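Local coordinates for protein arsenate Reductase (Corynebacterium glutamicum, PDB 3T38) that probably reduces arsenate to arsenite in a thioredoxin-dependent reaction, on a low molecular weight tyrosine phosphatase fold, at residues P80-L85 with K206-S211; E122-V127 with D188-I193; L126-L131 with V136-A141; K144-D149 with G163-M168; S154-T159 with R202-S207. One frame throughout, in Å; residues are numbered along the deposited sequence.

Contact 1: P80-L85 with K206-S211; sequences PVPQVL and KSIQLS
Pro82 is the first residue of 80-85 to touch the C-terminal helix: its ring carbon CG lies 4.3 Å from Ile208 CG2, a loose apolar contact made just before strand 83-88 begins. The backbone of Pro82 and that of Val84 are both hydrogen-bonded to Glu111 of the neighbouring strand 111-116. Gln83 belongs to the other face of the strand. Its carboxamide folds back on the preceding loop, where NE2 donates to Val81 O at 2.9 Å; the N-H...O angle is 164° and the acceptor lies almost in the amide plane. With OE1 bonded to Arg113, the amide is held at both ends and its rotation is fixed. Val84 turns to the helix again. Its CG2 methyl and Ile208 CD1 meet tip to tip at 4.0 Å. Ile208 can serve both partners because its branches diverge at CB: CG1 stands anti to the carbonyl carbon (chi1 -63°) and, with chi2 at 179°, runs out extended to present CD1 to Val84, while CG2 is left to face Pro82. Tyr156 of strand 156-159 packs against both Val84 and Ile208 and so closes the flank of this small apolar cluster. No hydrogen bond crosses between the two segments; the joint between them is purely apolar. A C-terminal helix laid over one face of a central parallel sheet belongs to the three-layer alpha/beta/alpha architecture of the low molecular weight tyrosine phosphatase fold.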
# COMPACT_ATOMS: atom_id res chain seq x y z
N PRO A 80 13.23 -2.48 23.38
CA PRO A 80 11.85 -2.66 22.99
C PRO A 80 11.19 -3.88 23.67
O PRO A 80 11.80 -4.92 23.92
CB PRO A 80 11.94 -2.81 21.48
CG PRO A 80 13.30 -3.35 21.23
CD PRO A 80 14.16 -2.70 22.26
N VAL A 81 9.92 -3.71 24.00
CA VAL A 81 9.08 -4.82 24.43
C VAL A 81 8.87 -5.72 23.20
O VAL A 81 9.09 -5.28 22.07
CB VAL A 81 7.75 -4.25 25.03
CG1 VAL A 81 8.04 -3.46 26.35
CG2 VAL A 81 7.07 -3.31 24.03
N PRO A 82 8.45 -6.98 23.39
CA PRO A 82 8.03 -7.82 22.25
C PRO A 82 7.02 -7.12 21.37
O PRO A 82 6.17 -6.40 21.86
CB PRO A 82 7.35 -9.02 22.92
CG PRO A 82 8.03 -9.10 24.30
CD PRO A 82 8.33 -7.66 24.69
N GLN A 83 7.14 -7.36 20.08
CA GLN A 83 6.35 -6.72 19.04
C GLN A 83 5.56 -7.82 18.34
O GLN A 83 6.13 -8.77 17.82
CB GLN A 83 7.28 -6.06 18.07
CG GLN A 83 8.48 -5.21 18.74
CD GLN A 83 8.06 -3.74 18.98
OE1 GLN A 83 7.55 -3.08 18.07
NE2 GLN A 83 8.25 -3.26 20.18
N VAL A 84 4.24 -7.71 18.31
CA VAL A 84 3.40 -8.76 17.72
C VAL A 84 2.53 -8.18 16.63
O VAL A 84 2.04 -7.04 16.75
CB VAL A 84 2.53 -9.35 18.80
CG1 VAL A 84 1.61 -10.43 18.26
CG2 VAL A 84 3.41 -9.87 19.98
N LEU A 85 2.35 -8.95 15.54
CA LEU A 85 1.56 -8.53 14.44
C LEU A 85 0.50 -9.60 14.08
O LEU A 85 0.85 -10.77 13.89
CB LEU A 85 2.48 -8.28 13.24
CG LEU A 85 1.69 -8.05 11.92
CD1 LEU A 85 0.98 -6.70 11.84
CD2 LEU A 85 2.49 -8.26 10.69
N LYS A 206 0.36 -16.10 27.72
CA LYS A 206 1.09 -16.95 28.66
C LYS A 206 2.43 -17.32 28.05
O LYS A 206 3.47 -17.18 28.70
CB LYS A 206 0.27 -18.18 29.08
CG LYS A 206 -0.96 -17.86 30.01
CD LYS A 206 -2.04 -19.01 30.04
CE LYS A 206 -3.13 -18.80 31.09
NZ LYS A 206 -2.85 -19.58 32.38
N SER A 207 2.43 -17.74 26.79
CA SER A 207 3.68 -18.19 26.18
C SER A 207 4.73 -17.06 26.02
O SER A 207 5.91 -17.26 26.31
CB SER A 207 3.41 -18.95 24.90
OG SER A 207 4.55 -18.95 24.09
N ILE A 208 4.29 -15.89 25.57
CA ILE A 208 5.13 -14.74 25.48
C ILE A 208 5.76 -14.37 26.81
O ILE A 208 6.96 -14.17 26.86
CB ILE A 208 4.34 -13.50 24.91
CG1 ILE A 208 3.87 -13.76 23.47
CG2 ILE A 208 5.16 -12.20 25.08
CD1 ILE A 208 3.06 -12.60 22.86
N GLN A 209 4.96 -14.22 27.87
CA GLN A 209 5.46 -13.95 29.21
C GLN A 209 6.56 -14.90 29.68
O GLN A 209 7.58 -14.46 30.23
CB GLN A 209 4.34 -14.05 30.23
CG GLN A 209 3.64 -12.76 30.48
CD GLN A 209 2.45 -12.94 31.41
OE1 GLN A 209 1.56 -13.74 31.14
NE2 GLN A 209 2.44 -12.19 32.51
N LEU A 210 6.33 -16.19 29.49
CA LEU A 210 7.33 -17.20 29.79
C LEU A 210 8.59 -17.06 28.93
O LEU A 210 9.69 -17.06 29.45
CB LEU A 210 6.75 -18.60 29.56
CG LEU A 210 6.01 -19.24 30.72
CD1 LEU A 210 4.83 -20.15 30.25
CD2 LEU A 210 7.04 -19.98 31.64
N SER A 211 8.43 -16.91 27.61
CA SER A 211 9.60 -16.93 26.74
C SER A 211 10.57 -15.74 26.92
O SER A 211 11.75 -15.89 26.63
CB SER A 211 9.20 -17.19 25.27
OG SER A 211 8.51 -16.09 24.73

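Contact 2: E122-V127 with D188-I193; sequences EIHPLV and DKIQEI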
# COMPACT_ATOMS: atom_id res chain seq x y z
N GLU A 122 -13.80 0.14 7.19
CA GLU A 122 -13.97 0.30 8.64
C GLU A 122 -14.03 -1.06 9.35
O GLU A 122 -14.28 -2.10 8.74
CB GLU A 122 -15.24 1.10 8.98
CG GLU A 122 -15.26 2.58 8.52
CD GLU A 122 -16.46 3.33 9.11
OE1 GLU A 122 -17.18 2.73 9.93
OE2 GLU A 122 -16.70 4.52 8.76
N ILE A 123 -13.77 -1.03 10.65
CA ILE A 123 -13.89 -2.21 11.48
C ILE A 123 -15.36 -2.71 11.38
O ILE A 123 -16.28 -1.93 11.28
CB ILE A 123 -13.61 -1.88 12.97
CG1 ILE A 123 -12.28 -1.14 13.20
CG2 ILE A 123 -13.71 -3.13 13.84
CD1 ILE A 123 -11.13 -1.67 12.50
N HIS A 124 -15.56 -4.02 11.45
CA HIS A 124 -16.89 -4.60 11.52
C HIS A 124 -17.60 -4.01 12.78
O HIS A 124 -17.07 -4.06 13.88
CB HIS A 124 -16.76 -6.12 11.61
CG HIS A 124 -18.03 -6.86 11.33
ND1 HIS A 124 -19.18 -6.70 12.07
CD2 HIS A 124 -18.32 -7.78 10.37
CE1 HIS A 124 -20.12 -7.48 11.59
NE2 HIS A 124 -19.63 -8.15 10.56
N PRO A 125 -18.77 -3.40 12.61
CA PRO A 125 -19.54 -2.81 13.70
C PRO A 125 -19.85 -3.75 14.85
O PRO A 125 -19.81 -3.33 16.01
CB PRO A 125 -20.86 -2.42 13.01
CG PRO A 125 -20.56 -2.23 11.65
CD PRO A 125 -19.35 -3.08 11.29
N LEU A 126 -20.15 -5.02 14.55
CA LEU A 126 -20.35 -6.04 15.60
C LEU A 126 -19.08 -6.34 16.41
O LEU A 126 -19.14 -6.61 17.62
CB LEU A 126 -20.93 -7.33 15.02
CG LEU A 126 -22.42 -7.62 15.13
CD1 LEU A 126 -22.83 -8.11 16.56
CD2 LEU A 126 -23.32 -6.42 14.66
N VAL A 127 -17.93 -6.36 15.76
CA VAL A 127 -16.66 -6.41 16.51
C VAL A 127 -16.59 -5.28 17.54
O VAL A 127 -16.40 -5.51 18.73
CB VAL A 127 -15.44 -6.36 15.55
CG1 VAL A 127 -14.13 -6.29 16.34
CG2 VAL A 127 -15.47 -7.56 14.64
N ASP A 188 -17.78 -19.18 11.71
CA ASP A 188 -18.73 -19.14 12.83
C ASP A 188 -19.33 -17.72 13.01
O ASP A 188 -18.88 -16.78 12.32
CB ASP A 188 -18.04 -19.66 14.11
CG ASP A 188 -17.57 -21.13 13.98
OD1 ASP A 188 -18.38 -22.08 13.74
OD2 ASP A 188 -16.34 -21.33 14.12
N LYS A 189 -20.32 -17.57 13.92
CA LYS A 189 -20.89 -16.24 14.28
C LYS A 189 -19.76 -15.33 14.80
O LYS A 189 -18.80 -15.84 15.37
CB LYS A 189 -21.95 -16.37 15.39
CG LYS A 189 -23.22 -17.11 15.04
CD LYS A 189 -24.16 -17.22 16.25
CE LYS A 189 -24.88 -15.87 16.58
NZ LYS A 189 -26.30 -16.00 17.07
N ILE A 190 -19.86 -14.00 14.62
CA ILE A 190 -18.80 -13.09 15.14
C ILE A 190 -18.51 -13.36 16.64
O ILE A 190 -17.35 -13.42 17.08
CB ILE A 190 -19.08 -11.54 14.85
CG1 ILE A 190 -19.04 -11.25 13.33
CG2 ILE A 190 -17.99 -10.64 15.50
CD1 ILE A 190 -17.67 -11.65 12.67
N GLN A 191 -19.58 -13.50 17.40
CA GLN A 191 -19.61 -14.02 18.76
C GLN A 191 -18.61 -15.15 19.02
O GLN A 191 -17.77 -15.03 19.91
CB GLN A 191 -21.09 -14.48 19.11
N GLU A 192 -18.69 -16.22 18.23
CA GLU A 192 -17.89 -17.43 18.42
C GLU A 192 -16.44 -17.28 18.03
O GLU A 192 -15.54 -17.79 18.70
CB GLU A 192 -18.53 -18.58 17.65
CG GLU A 192 -19.84 -19.10 18.29
CD GLU A 192 -20.74 -19.86 17.31
OE1 GLU A 192 -20.74 -19.54 16.10
OE2 GLU A 192 -21.47 -20.77 17.76
N ILE A 193 -16.21 -16.58 16.93
CA ILE A 193 -14.86 -16.22 16.51
C ILE A 193 -14.13 -15.42 17.63
O ILE A 193 -12.98 -15.64 17.88
CB ILE A 193 -14.91 -15.37 15.18
CG1 ILE A 193 -15.45 -16.18 14.02
CG2 ILE A 193 -13.52 -14.81 14.78
CD1 ILE A 193 -15.82 -15.29 12.83
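Ile190 reaches from the first turn of helix 190-211 to three residues around the start of helix 125-133, and its two branches go to different partners, CG1 to His124 and CG2 to Val127 and Leu126. CG1 comes over one face of the His124 imidazole, 4.1 Å above the ring plane and off-centre, closest to NE2 at 4.2 Å. The two side chains are inclined to one another, an aliphatic carbon resting on an aromatic face. CG2 lies 4.1 Å from Val127 CG2, with the two side chains crossing at about a right angle, and 4.5 Å from Leu126 CB at the more exposed margin.

The histidine ring is not at liberty to turn away. His124 is the N-cap of helix 125-133, and its CG stands anti to the backbone N (chi1 -164°), which brings ND1 back to the helix start. There ND1 accepts from Leu126 N at 3.1 Å, with an N-H...N angle of 138° and the donor exactly in the ring plane. The ring edge is thus spent on capping, and a face is presented to the isoleucine. The facing helix is tied the other way round: the backbone N of its N-cap residue, Lys189, donates to Glu192 OE1 at 3.0 Å.

What meets here, then, are the N-terminal ends of two helices, with no hydrogen bond between them. Behind them lies helix 94-106, whose Ile97 packs on Val127 and whose Gln96 touches Ile123, while the backbone of His124 is bonded to that of Ala92 in the loop leading out of strand 83-88.

Contact 3: L126-L131 with V136-A141; sequences LVLEIL and VNISDA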
# COMPACT_ATOMS: atom_id res chain seq x y z
N LEU A 126 -20.15 -5.02 14.55
CA LEU A 126 -20.35 -6.04 15.60
C LEU A 126 -19.08 -6.34 16.41
O LEU A 126 -19.14 -6.61 17.62
CB LEU A 126 -20.93 -7.33 15.02
CG LEU A 126 -22.42 -7.62 15.13
CD1 LEU A 126 -22.83 -8.11 16.56
CD2 LEU A 126 -23.32 -6.42 14.66
N VAL A 127 -17.93 -6.36 15.76
CA VAL A 127 -16.66 -6.41 16.51
C VAL A 127 -16.59 -5.28 17.54
O VAL A 127 -16.40 -5.51 18.73
CB VAL A 127 -15.44 -6.36 15.55
CG1 VAL A 127 -14.13 -6.29 16.34
CG2 VAL A 127 -15.47 -7.56 14.64
N LEU A 128 -16.78 -4.06 17.08
CA LEU A 128 -16.80 -2.91 17.95
C LEU A 128 -17.77 -3.11 19.11
O LEU A 128 -17.38 -2.96 20.27
CB LEU A 128 -17.20 -1.66 17.16
CG LEU A 128 -16.21 -0.59 16.64
CD1 LEU A 128 -14.82 -1.11 16.33
CD2 LEU A 128 -16.77 0.21 15.43
N GLU A 129 -19.03 -3.44 18.80
CA GLU A 129 -20.05 -3.62 19.82
C GLU A 129 -19.72 -4.75 20.84
O GLU A 129 -19.84 -4.50 22.05
CB GLU A 129 -21.47 -3.76 19.22
CG GLU A 129 -22.58 -4.12 20.29
CD GLU A 129 -24.01 -4.20 19.72
OE1 GLU A 129 -24.20 -4.08 18.49
OE2 GLU A 129 -24.97 -4.35 20.53
N ILE A 130 -19.32 -5.94 20.37
CA ILE A 130 -19.05 -7.08 21.27
C ILE A 130 -17.84 -6.82 22.18
O ILE A 130 -17.89 -7.11 23.38
CB ILE A 130 -18.79 -8.45 20.55
CG1 ILE A 130 -19.86 -8.84 19.51
CG2 ILE A 130 -18.60 -9.60 21.57
CD1 ILE A 130 -21.18 -9.00 20.04
N LEU A 131 -16.75 -6.32 21.60
CA LEU A 131 -15.55 -6.00 22.38
C LEU A 131 -15.92 -4.95 23.41
O LEU A 131 -15.62 -5.09 24.58
CB LEU A 131 -14.41 -5.51 21.49
CG LEU A 131 -13.77 -6.60 20.62
CD1 LEU A 131 -12.64 -6.01 19.84
CD2 LEU A 131 -13.32 -7.84 21.47
N VAL A 136 -13.48 -4.23 26.41
CA VAL A 136 -12.18 -4.26 25.76
C VAL A 136 -12.07 -3.04 24.85
O VAL A 136 -12.86 -2.90 23.91
CB VAL A 136 -11.93 -5.54 24.92
CG1 VAL A 136 -10.65 -5.34 24.04
CG2 VAL A 136 -11.80 -6.78 25.81
N ASN A 137 -11.09 -2.18 25.14
CA ASN A 137 -10.80 -0.99 24.36
C ASN A 137 -10.34 -1.31 22.92
O ASN A 137 -9.45 -2.17 22.70
CB ASN A 137 -9.79 -0.11 25.07
CG ASN A 137 -10.06 0.03 26.59
OD1 ASN A 137 -11.23 0.10 27.06
ND2 ASN A 137 -8.98 0.10 27.37
N ILE A 138 -10.95 -0.60 21.97
CA ILE A 138 -10.87 -0.93 20.55
C ILE A 138 -11.10 0.35 19.73
O ILE A 138 -11.40 0.30 18.51
CB ILE A 138 -11.92 -2.03 20.18
CG1 ILE A 138 -11.98 -2.34 18.69
CG2 ILE A 138 -13.32 -1.61 20.63
CD1 ILE A 138 -10.81 -3.07 18.09
N SER A 139 -10.93 1.50 20.38
CA SER A 139 -11.49 2.73 19.84
C SER A 139 -10.75 3.38 18.65
O SER A 139 -11.38 3.67 17.62
CB SER A 139 -11.82 3.73 20.97
OG SER A 139 -12.61 3.09 21.97
N ASP A 140 -9.44 3.62 18.78
CA ASP A 140 -8.70 4.19 17.64
C ASP A 140 -8.18 3.17 16.61
O ASP A 140 -7.08 3.32 16.04
CB ASP A 140 -7.59 5.09 18.15
CG ASP A 140 -8.16 6.36 18.78
OD1 ASP A 140 -8.69 7.25 18.04
OD2 ASP A 140 -8.10 6.46 20.03
N ALA A 141 -8.95 2.12 16.41
CA ALA A 141 -8.53 1.04 15.52
C ALA A 141 -9.09 1.36 14.15
O ALA A 141 -10.12 2.05 14.05
CB ALA A 141 -9.04 -0.27 16.03
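Ile138 is the hub of this contact, pressed against helix 125-133 between Leu128 and Leu131. The Leu131 side chain crosses it at about a right angle, and its CD1 methyl sits 3.9 Å from both CG1 and CD1 of Ile138. One turn earlier on the helix, Leu128 CD1 reaches the same CG1, again at 3.9 Å and again crosswise, so one methylene touches two leucine methyls. In Ile138, CG1 is anti to the backbone N (chi1 175°), which sends the longer branch to the helix, while CG2 lies between backbone N and carbonyl carbon and comes up to Leu131 CB at 4.1 Å.

Two residues before Ile138, Val136 packs beside the same leucine, CB to CB at 4.2 Å. The apolar surface gives way there to a backbone link: Val136 N donates to Leu131 O at 2.9 Å. The donor approaches from above the carbonyl plane, 42° out of it. This bond closes the short connection at the end of the helix and turns the chain back alongside it. A type I turn from Ile138 to Ala141 carries Ser139 and Asp140 into solvent.

Helix 94-106 backs the arrangement: its Ala100 and His104 touch Val136, and its Gln96 touches Ala141. On another flank of helix 125-133, Ile130 packs on Ile194 of helix 190-211.

Contact 4: K144-D149 with G163-M168; sequences KPLTDD and GDVCPM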
# COMPACT_ATOMS: atom_id res chain seq x y z
N LYS A 144 -6.11 -1.35 7.81
CA LYS A 144 -4.93 -0.73 7.14
C LYS A 144 -4.23 -1.84 6.40
O LYS A 144 -4.27 -2.98 6.87
CB LYS A 144 -3.99 -0.10 8.15
CG LYS A 144 -3.36 -1.06 9.23
CD LYS A 144 -2.90 -0.29 10.54
CE LYS A 144 -4.08 -0.15 11.58
NZ LYS A 144 -4.66 -1.54 11.81
N PRO A 145 -3.55 -1.53 5.28
CA PRO A 145 -2.86 -2.64 4.62
C PRO A 145 -1.59 -3.08 5.31
O PRO A 145 -0.85 -2.26 5.90
CB PRO A 145 -2.46 -2.05 3.26
CG PRO A 145 -2.17 -0.53 3.55
CD PRO A 145 -3.14 -0.19 4.77
N LEU A 146 -1.29 -4.36 5.14
CA LEU A 146 0.03 -4.88 5.49
C LEU A 146 1.17 -4.10 4.85
O LEU A 146 1.15 -3.83 3.66
CB LEU A 146 0.12 -6.34 5.03
CG LEU A 146 1.34 -7.09 5.53
CD1 LEU A 146 1.42 -7.06 7.13
CD2 LEU A 146 1.16 -8.51 4.89
N THR A 147 2.17 -3.78 5.62
CA THR A 147 3.35 -3.08 5.08
C THR A 147 4.59 -3.79 5.65
O THR A 147 4.52 -4.53 6.61
CB THR A 147 3.38 -1.61 5.49
OG1 THR A 147 3.33 -1.52 6.92
CG2 THR A 147 2.19 -0.76 4.84
N ASP A 148 5.71 -3.62 4.99
CA ASP A 148 6.90 -4.38 5.29
C ASP A 148 7.51 -3.91 6.59
O ASP A 148 7.98 -4.73 7.36
CB ASP A 148 7.96 -4.17 4.17
CG ASP A 148 9.14 -5.12 4.28
OD1 ASP A 148 8.92 -6.35 4.09
OD2 ASP A 148 10.25 -4.63 4.52
N ASP A 149 7.50 -2.60 6.86
CA ASP A 149 8.17 -2.11 8.08
C ASP A 149 7.63 -2.86 9.33
O ASP A 149 8.41 -3.26 10.18
CB ASP A 149 7.99 -0.61 8.27
CG ASP A 149 6.63 -0.12 7.82
OD1 ASP A 149 5.57 -0.84 7.97
OD2 ASP A 149 6.64 0.94 7.19
N GLY A 163 -3.74 -15.68 3.43
CA GLY A 163 -3.09 -16.32 2.29
C GLY A 163 -1.61 -15.98 2.38
O GLY A 163 -1.17 -15.23 3.31
N ASP A 164 -0.85 -16.48 1.40
CA ASP A 164 0.60 -16.28 1.35
C ASP A 164 0.92 -14.87 0.85
O ASP A 164 1.33 -14.69 -0.30
CB ASP A 164 1.24 -17.38 0.46
CG ASP A 164 2.78 -17.35 0.46
OD1 ASP A 164 3.39 -16.62 1.29
OD2 ASP A 164 3.41 -18.06 -0.38
N VAL A 165 0.74 -13.85 1.70
CA VAL A 165 1.02 -12.46 1.31
C VAL A 165 2.18 -11.85 2.11
O VAL A 165 2.50 -10.66 1.94
CB VAL A 165 -0.18 -11.53 1.55
CG1 VAL A 165 -1.42 -11.96 0.68
CG2 VAL A 165 -0.48 -11.46 3.05
N CYS A 166 2.73 -12.63 3.04
CA CYS A 166 3.60 -12.06 4.03
C CYS A 166 5.00 -12.60 3.86
O CYS A 166 5.18 -13.78 3.90
CB CYS A 166 3.06 -12.29 5.47
SG CYS A 166 4.16 -11.44 6.63
N PRO A 167 6.00 -11.72 3.62
CA PRO A 167 7.35 -12.28 3.47
C PRO A 167 7.86 -12.94 4.74
O PRO A 167 7.54 -12.51 5.86
CB PRO A 167 8.23 -11.07 3.06
CG PRO A 167 7.39 -9.83 3.35
CD PRO A 167 5.94 -10.34 3.11
N MSE A 168 8.65 -13.97 4.56
CA MSE A 168 9.14 -14.81 5.62
C MSE A 168 10.54 -14.43 6.15
O MSE A 168 11.49 -15.06 5.77
CB MSE A 168 9.19 -16.23 5.06
CG MSE A 168 8.61 -17.25 5.98
SE MSE A 168 6.72 -16.94 6.41
CE MSE A 168 5.98 -18.41 5.30
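Leu146 and Val165 form the tight part of a contact between two loops of the low molecular weight tyrosine phosphatase fold. Leu146 has CG anti to the backbone N (chi1 -170°), which carries CD2 over to Val165 CG2 at 3.8 Å, with the side chains at a slant. The same methyl is 4.3 Å from Cys166 CB, and Leu85 and Ile87 of strand 83-88 pack against Leu146 from the sheet.

The looser part lies at Asp148, where OD1 merely rests 3.9 Å from Pro167 CG. OD1 is hydrogen-bonded to Tyr169 OH, and OD2 forms salt bridges with Arg152 and with Arg36 of the second subunit, whose Glu40 accepts from the backbone N of Asp148 and of Asp149. Asp164, centre of an inverse gamma turn, lies at the outer side and meets Ile51 of the second subunit.

Asp149, in helix 148-153, is buried and gripped by Arg66 and Tyr37 through OD2. Arg36, Tyr37, Glu40 and Arg66 are all residues of the pocket that holds the bound dithiane-diol, about 8 Å from the Asp148 side chain. The other oxygen of Asp149, OD1, accepts from Thr147 OG1 at 2.6 Å, on the syn side and 16° out of the carboxylate plane.

Contact 5: S154-T159 with R202-S207; sequences SDYVIT and RELWKS
The C-terminal helix 190-211 lies across one face of the parallel sheet of this phosphatase-like domain, and here its Leu204 meets the inner strand 156-159. The leucine spreads its two methyls over two residues of the strand. CD1 approaches Tyr156 CD2 at 4.1 Å, coming obliquely to the ring, and the two side chains lie alongside, running in opposite directions. CD2 lies 4.3 Å from Ile158 CD1. Having CG anti to the backbone N (chi1 168°) extends Leu204 from the helix toward the sheet, so that the fork straddles the residue pair. Tyr156 and Ile158 are two apart in the strand and therefore share this face.

The polar end of Tyr156 continues beyond the apolar patch. A water in the plane of the ring bridges Tyr156 and Ser207, whose side chains do not touch: it lies 3.0 Å from Ser207 OG and 2.5 Å from Tyr156 OH, the latter a short distance whose exact value is doubtful. The same phenol oxygen is hydrogen-bonded to Ser211 OG, one turn farther along the helix. Leu175 of the neighbouring strand 173-176 packs on both Leu204 and Ile158, and Val84 of strand 83-88 lies against Ile158 from the opposite neighbouring strand. A helix packed through aliphatic side chains on one face of a parallel sheet forms an outer layer of the alpha/beta/alpha sandwich.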
# COMPACT_ATOMS: atom_id res chain seq x y z
N SER A 154 8.43 -6.98 13.85
CA SER A 154 7.68 -7.89 14.67
C SER A 154 8.56 -9.07 15.19
O SER A 154 9.42 -9.57 14.46
CB SER A 154 6.46 -8.39 13.89
OG SER A 154 5.54 -7.33 13.68
N ASP A 155 8.37 -9.48 16.44
CA ASP A 155 8.97 -10.74 16.98
C ASP A 155 8.02 -11.94 16.73
O ASP A 155 8.47 -13.06 16.66
CB ASP A 155 9.28 -10.63 18.48
CG ASP A 155 10.22 -9.49 18.80
OD1 ASP A 155 11.43 -9.63 18.51
OD2 ASP A 155 9.78 -8.43 19.31
N TYR A 156 6.72 -11.69 16.64
CA TYR A 156 5.69 -12.72 16.37
C TYR A 156 4.83 -12.21 15.23
O TYR A 156 4.38 -11.06 15.27
CB TYR A 156 4.77 -12.92 17.58
CG TYR A 156 5.43 -13.54 18.78
CD1 TYR A 156 6.26 -12.77 19.60
CD2 TYR A 156 5.26 -14.92 19.07
CE1 TYR A 156 6.91 -13.33 20.70
CE2 TYR A 156 5.92 -15.51 20.22
CZ TYR A 156 6.76 -14.69 21.01
OH TYR A 156 7.41 -15.19 22.13
N VAL A 157 4.56 -13.05 14.23
CA VAL A 157 3.68 -12.64 13.14
C VAL A 157 2.64 -13.71 13.05
O VAL A 157 2.98 -14.87 12.82
CB VAL A 157 4.43 -12.58 11.75
CG1 VAL A 157 3.44 -12.37 10.60
CG2 VAL A 157 5.57 -11.51 11.73
N ILE A 158 1.37 -13.34 13.26
CA ILE A 158 0.28 -14.33 13.33
C ILE A 158 -0.67 -14.09 12.20
O ILE A 158 -1.27 -13.06 12.09
CB ILE A 158 -0.51 -14.35 14.70
CG1 ILE A 158 0.41 -14.72 15.87
CG2 ILE A 158 -1.62 -15.37 14.70
CD1 ILE A 158 1.23 -13.58 16.39
N THR A 159 -0.83 -15.12 11.43
CA THR A 159 -1.58 -15.18 10.21
C THR A 159 -2.97 -15.79 10.45
O THR A 159 -3.10 -16.77 11.16
CB THR A 159 -0.71 -16.05 9.23
OG1 THR A 159 -0.08 -15.13 8.32
CG2 THR A 159 -1.46 -17.11 8.55
N ARG A 202 -5.03 -15.96 24.95
CA ARG A 202 -4.59 -16.33 26.31
C ARG A 202 -3.34 -17.20 26.35
O ARG A 202 -2.43 -16.91 27.11
CB ARG A 202 -5.69 -16.94 27.15
CG ARG A 202 -6.83 -15.97 27.41
CD ARG A 202 -7.99 -16.76 28.00
NE ARG A 202 -9.12 -15.92 28.32
CZ ARG A 202 -9.24 -15.23 29.46
NH1 ARG A 202 -8.30 -15.27 30.38
NH2 ARG A 202 -10.32 -14.49 29.66
N GLU A 203 -3.29 -18.22 25.49
CA GLU A 203 -2.13 -19.11 25.44
C GLU A 203 -0.93 -18.39 24.87
O GLU A 203 0.17 -18.59 25.34
CB GLU A 203 -2.41 -20.37 24.62
CG GLU A 203 -3.48 -21.26 25.22
CD GLU A 203 -3.29 -21.54 26.74
OE1 GLU A 203 -2.16 -21.99 27.15
OE2 GLU A 203 -4.27 -21.32 27.51
N LEU A 204 -1.17 -17.54 23.87
CA LEU A 204 -0.10 -16.83 23.26
C LEU A 204 0.54 -15.89 24.31
O LEU A 204 1.75 -15.91 24.43
CB LEU A 204 -0.55 -16.04 22.03
CG LEU A 204 0.47 -15.02 21.51
CD1 LEU A 204 1.72 -15.73 20.92
CD2 LEU A 204 -0.13 -14.10 20.47
N TRP A 205 -0.28 -15.15 25.06
CA TRP A 205 0.20 -14.25 26.12
C TRP A 205 0.94 -14.99 27.26
O TRP A 205 2.04 -14.60 27.68
CB TRP A 205 -0.97 -13.40 26.64
CG TRP A 205 -0.70 -12.52 27.86
CD1 TRP A 205 -1.47 -12.42 29.00
CD2 TRP A 205 0.42 -11.65 28.06
NE1 TRP A 205 -0.90 -11.53 29.86
CE2 TRP A 205 0.26 -11.04 29.31
CE3 TRP A 205 1.55 -11.34 27.28
CZ2 TRP A 205 1.19 -10.12 29.82
CZ3 TRP A 205 2.48 -10.41 27.78
CH2 TRP A 205 2.29 -9.81 29.04
N LYS A 206 0.36 -16.10 27.72
CA LYS A 206 1.09 -16.95 28.66
C LYS A 206 2.43 -17.32 28.05
O LYS A 206 3.47 -17.18 28.70
CB LYS A 206 0.27 -18.18 29.08
CG LYS A 206 -0.96 -17.86 30.01
CD LYS A 206 -2.04 -19.01 30.04
CE LYS A 206 -3.13 -18.80 31.09
NZ LYS A 206 -2.85 -19.58 32.38
N SER A 207 2.43 -17.74 26.79
CA SER A 207 3.68 -18.19 26.18
C SER A 207 4.73 -17.06 26.02
O SER A 207 5.91 -17.26 26.31
CB SER A 207 3.41 -18.95 24.90
OG SER A 207 4.55 -18.95 24.09
O HOH W 1 6.80 -17.50 22.84

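Starting from the N terminus, contact 1 opens at strand 83-88 and closes only on the last turns of helix 190-211, so its loop encloses nearly the whole phosphatase-like domain. Within it, contact 2 joins the starts of helices 125-133 and 190-211, and contact 3 folds the chain back just after helix 125-133, sharing Leu126 and Val127 with contact 2. Contact 4 follows contact 3 in series, across the chain's centre from it, and lies wholly within the loop that contact 2 closes. Contact 5 begins before contact 4 has closed and crosses both it and contact 2. Contacts 1 and 5 share Lys206 and Ser207 and pin one helix to adjacent strands; Leu85 links contact 1 to Leu146 of contact 4.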